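Local coordinates for protein similar to sp|P32453 Saccharomyces cerevisiae YNL315c ATP11 (Candida glabrata CBS 138, PDB 2P4F) that probably acts as a mitochondrial chaperone of the ATP11 family, binding unfolded protein, at residues 154-159 / 276-281. Numbering follows the deposited sequence. Where two conformers were deposited one is given.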
ATOM      1  N   ASN A 154     -10.187  -5.899  -6.104  1.00 16.21           N
ATOM      2  CA  ASN A 154     -10.803  -5.215  -4.969  1.00 15.85           C
ATOM      3  C   ASN A 154     -10.097  -3.889  -4.707  1.00 15.22           C
ATOM      4  O   ASN A 154      -9.490  -3.747  -3.649  1.00 17.77           O
ATOM      5  CB  ASN A 154     -10.707  -6.103  -3.713  1.00 17.80           C
ATOM      6  CG  ASN A 154     -11.361  -7.473  -3.917  1.00 19.00           C
ATOM      7  OD1 ASN A 154     -12.582  -7.599  -3.814  1.00 22.34           O
ATOM      8  ND2 ASN A 154     -10.512  -8.459  -4.197  1.00 20.07           N
ATOM      9  N   PRO A 155     -10.112  -2.971  -5.649  1.00 14.76           N
ATOM     10  CA  PRO A 155      -9.199  -1.823  -5.608  1.00 14.61           C
ATOM     11  C   PRO A 155      -9.574  -0.727  -4.624  1.00 15.82           C
ATOM     12  O   PRO A 155      -8.788   0.221  -4.484  1.00 18.12           O
ATOM     13  CB  PRO A 155      -9.199  -1.294  -7.057  1.00 15.80           C
ATOM     14  CG  PRO A 155     -10.600  -1.628  -7.536  1.00 17.18           C
ATOM     15  CD  PRO A 155     -10.870  -2.994  -6.927  1.00 16.42           C
ATOM     16  N   LEU A 156     -10.708  -0.820  -3.930  1.00 15.16           N
ATOM     17  CA  LEU A 156     -11.113   0.243  -3.016  1.00 14.00           C
ATOM     18  C   LEU A 156     -11.385  -0.370  -1.656  1.00 14.89           C
ATOM     19  O   LEU A 156     -11.975  -1.458  -1.575  1.00 17.18           O
ATOM     20  CB  LEU A 156     -12.363   0.939  -3.566  1.00 15.60           C
ATOM     21  CG  LEU A 156     -12.820   2.164  -2.759  1.00 15.83           C
ATOM     22  CD1 LEU A 156     -11.777   3.280  -2.837  1.00 17.67           C
ATOM     23  CD2 LEU A 156     -14.191   2.658  -3.266  1.00 19.04           C
ATOM     24  N   PHE A 157     -11.010   0.297  -0.586  1.00 15.05           N
ATOM     25  CA  PHE A 157     -11.394  -0.213   0.730  1.00 15.23           C
ATOM     26  C   PHE A 157     -11.486   0.966   1.693  1.00 15.25           C
ATOM     27  O   PHE A 157     -11.197   2.100   1.307  1.00 15.55           O
ATOM     28  CB  PHE A 157     -10.419  -1.271   1.226  1.00 16.27           C
ATOM     29  CG  PHE A 157     -10.963  -2.201   2.326  1.00 16.90           C
ATOM     30  CD1 PHE A 157     -12.259  -2.745   2.227  1.00 17.10           C
ATOM     31  CD2 PHE A 157     -10.187  -2.523   3.407  1.00 18.38           C
ATOM     32  CE1 PHE A 157     -12.760  -3.621   3.200  1.00 17.95           C
ATOM     33  CE2 PHE A 157     -10.669  -3.405   4.382  1.00 19.60           C
ATOM     34  CZ  PHE A 157     -11.947  -3.945   4.255  1.00 19.03           C
ATOM     35  N   VAL A 158     -11.952   0.694   2.915  1.00 16.97           N
ATOM     36  CA  VAL A 158     -11.946   1.708   3.984  1.00 17.02           C
ATOM     37  C   VAL A 158     -11.235   1.107   5.166  1.00 16.93           C
ATOM     38  O   VAL A 158     -11.436  -0.105   5.443  1.00 20.29           O
ATOM     39  CB  VAL A 158     -13.395   2.085   4.361  1.00 21.09           C
ATOM     40  CG1 VAL A 158     -13.407   2.979   5.564  1.00 24.29           C
ATOM     41  CG2 VAL A 158     -14.035   2.755   3.134  1.00 22.35           C
ATOM     42  N   LEU A 159     -10.394   1.882   5.863  1.00 19.07           N
ATOM     43  CA  LEU A 159      -9.775   1.396   7.066  1.00 18.71           C
ATOM     44  C   LEU A 159      -9.890   2.443   8.152  1.00 19.17           C
ATOM     45  O   LEU A 159      -9.812   3.629   7.852  1.00 21.31           O
ATOM     46  CB  LEU A 159      -8.258   1.140   6.894  1.00 21.15           C
ATOM     47  CG  LEU A 159      -7.853  -0.085   6.099  1.00 24.30           C
ATOM     48  CD1 LEU A 159      -6.322  -0.050   5.910  1.00 26.88           C
ATOM     49  CD2 LEU A 159      -8.270  -1.403   6.750  1.00 24.72           C
ATOM     50  N   GLU A 276     -13.824  -8.335  -0.019  1.00 19.31           N
ATOM     51  CA  GLU A 276     -14.598  -8.672  -1.232  1.00 19.54           C
ATOM     52  C   GLU A 276     -16.017  -8.149  -1.137  1.00 18.79           C
ATOM     53  O   GLU A 276     -16.572  -7.587  -2.081  1.00 21.62           O
ATOM     54  CB  GLU A 276     -14.578 -10.203  -1.455  1.00 22.43           C
ATOM     55  CG  GLU A 276     -13.147 -10.679  -1.809  1.00 22.91           C
ATOM     56  CD  GLU A 276     -13.057 -12.173  -1.941  1.00 26.85           C
ATOM     57  OE1 GLU A 276     -13.925 -12.916  -1.400  1.00 36.87           O
ATOM     58  OE2 GLU A 276     -12.096 -12.638  -2.620  1.00 30.65           O
ATOM     59  N   ASP A 277     -16.631  -8.289   0.039  1.00 20.12           N
ATOM     60  CA  ASP A 277     -18.000  -7.790   0.186  1.00 20.42           C
ATOM     61  C   ASP A 277     -18.099  -6.299  -0.027  1.00 18.69           C
ATOM     62  O   ASP A 277     -19.067  -5.795  -0.641  1.00 21.50           O
ATOM     63  CB  ASP A 277     -18.508  -8.132   1.597  1.00 22.03           C
ATOM     64  CG  ASP A 277     -18.886  -9.590   1.730  1.00 24.84           C
ATOM     65  OD1 ASP A 277     -19.033 -10.317   0.728  1.00 34.12           O
ATOM     66  OD2 ASP A 277     -19.022 -10.023   2.905  1.00 31.31           O
ATOM     67  N   PHE A 278     -17.102  -5.546   0.467  1.00 17.97           N
ATOM     68  CA  PHE A 278     -17.104  -4.101   0.218  1.00 17.59           C
ATOM     69  C   PHE A 278     -17.065  -3.846  -1.296  1.00 17.69           C
ATOM     70  O   PHE A 278     -17.856  -3.052  -1.826  1.00 20.04           O
ATOM     71  CB  PHE A 278     -15.884  -3.471   0.910  1.00 17.63           C
ATOM     72  CG  PHE A 278     -15.840  -1.959   0.693  1.00 17.43           C
ATOM     73  CD1 PHE A 278     -16.556  -1.097   1.521  1.00 20.58           C
ATOM     74  CD2 PHE A 278     -15.053  -1.437  -0.339  1.00 17.29           C
ATOM     75  CE1 PHE A 278     -16.489   0.258   1.284  1.00 20.72           C
ATOM     76  CE2 PHE A 278     -14.993  -0.080  -0.586  1.00 18.33           C
ATOM     77  CZ  PHE A 278     -15.694   0.758   0.251  1.00 19.95           C
ATOM     78  N   ASN A 279     -16.115  -4.490  -1.989  1.00 17.31           N
ATOM     79  CA  ASN A 279     -15.919  -4.168  -3.407  1.00 17.02           C
ATOM     80  C   ASN A 279     -17.046  -4.644  -4.308  1.00 18.92           C
ATOM     81  O   ASN A 279     -17.233  -4.108  -5.401  1.00 21.38           O
ATOM     82  CB  ASN A 279     -14.566  -4.755  -3.874  1.00 17.08           C
ATOM     83  CG  ASN A 279     -13.481  -3.772  -3.463  1.00 15.70           C
ATOM     84  OD1 ASN A 279     -13.107  -2.831  -4.222  1.00 17.58           O
ATOM     85  ND2 ASN A 279     -12.924  -3.980  -2.268  1.00 17.21           N
ATOM     86  N   LYS A 280     -17.804  -5.621  -3.866  1.00 18.40           N
ATOM     87  CA  LYS A 280     -18.929  -6.083  -4.695  0.57 19.76           C
ATOM     88  C   LYS A 280     -20.221  -5.427  -4.205  1.00 18.91           C
ATOM     89  O   LYS A 280     -21.287  -5.676  -4.801  1.00 21.59           O
ATOM     90  CB  LYS A 280     -18.926  -7.603  -4.750  0.57 24.46           C
ATOM     91  CG  LYS A 280     -17.883  -8.283  -5.649  0.57 27.07           C
ATOM     92  CD  LYS A 280     -17.175  -9.411  -4.921  0.57 33.88           C
ATOM     93  CE  LYS A 280     -15.817  -9.809  -5.410  0.57 35.71           C
ATOM     94  NZ  LYS A 280     -14.628  -8.963  -5.061  0.57 23.62           N
ATOM     95  N   GLY A 281     -20.152  -4.550  -3.181  1.00 19.06           N
ATOM     96  CA  GLY A 281     -21.383  -3.857  -2.775  1.00 20.38           C
ATOM     97  C   GLY A 281     -22.371  -4.760  -2.046  1.00 20.97           C
ATOM     98  O   GLY A 281     -23.573  -4.515  -2.040  1.00 24.06           O
TER
HETATM   99  O   HOH W   1     -11.036 -11.324  -4.739  1.00 31.26           O
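Strand 156-159 and the segment 276-280 of helix 266-280 approach to 8.1 Å between their short axes, with N-to-C directions 124° apart, and Asn279 and Phe278 of the helix point their CB atoms toward the strand. The carboxamide of Asn279 grips both backbone polar groups of Leu156. Leu156 N donates to Asn279 OD1 over 3.1 Å, lying in the carbonyl plane on a lone pair, and Asn279 ND2 donates to Leu156 O over 2.8 Å, more bent, at 136° about the hydrogen. With both ends of the amide engaged, its rotation is fixed; ND2 also donates to Leu275 O, one turn back in the helix. Strand 156-162 is the outermost strand on its side of the six-stranded antiparallel sheet, the half barrel of this chaperone domain. Phe157 pairs with Val184 of strand 179-190 through its backbone, whereas Leu156 turns its N-H and C=O to the helix, so the Asn279 carboxamide takes up the outward-facing backbone groups of this edge strand. CG of Phe278 lies anti to the backbone N (chi1 -180°), and the ring lies against Leu156, Phe157 and Val158, CD2 coming within 3.3 Å of Leu156 O. The edge of the Phe157 ring points at the Phe278 face in an offset edge-to-face pair, centroids 5.7 Å apart. Leu156 CG lies at the rim of the Phe278 ring, 3.8 Å from CE2, while Val158 CG2 packs 3.9 Å from CZ. At the start of the segment 154-159, one water accepts from Asn154 ND2 and donates to Glu276 OE2 at 2.7 Å; ND2 also donates to Tyr150 O in the preceding helix.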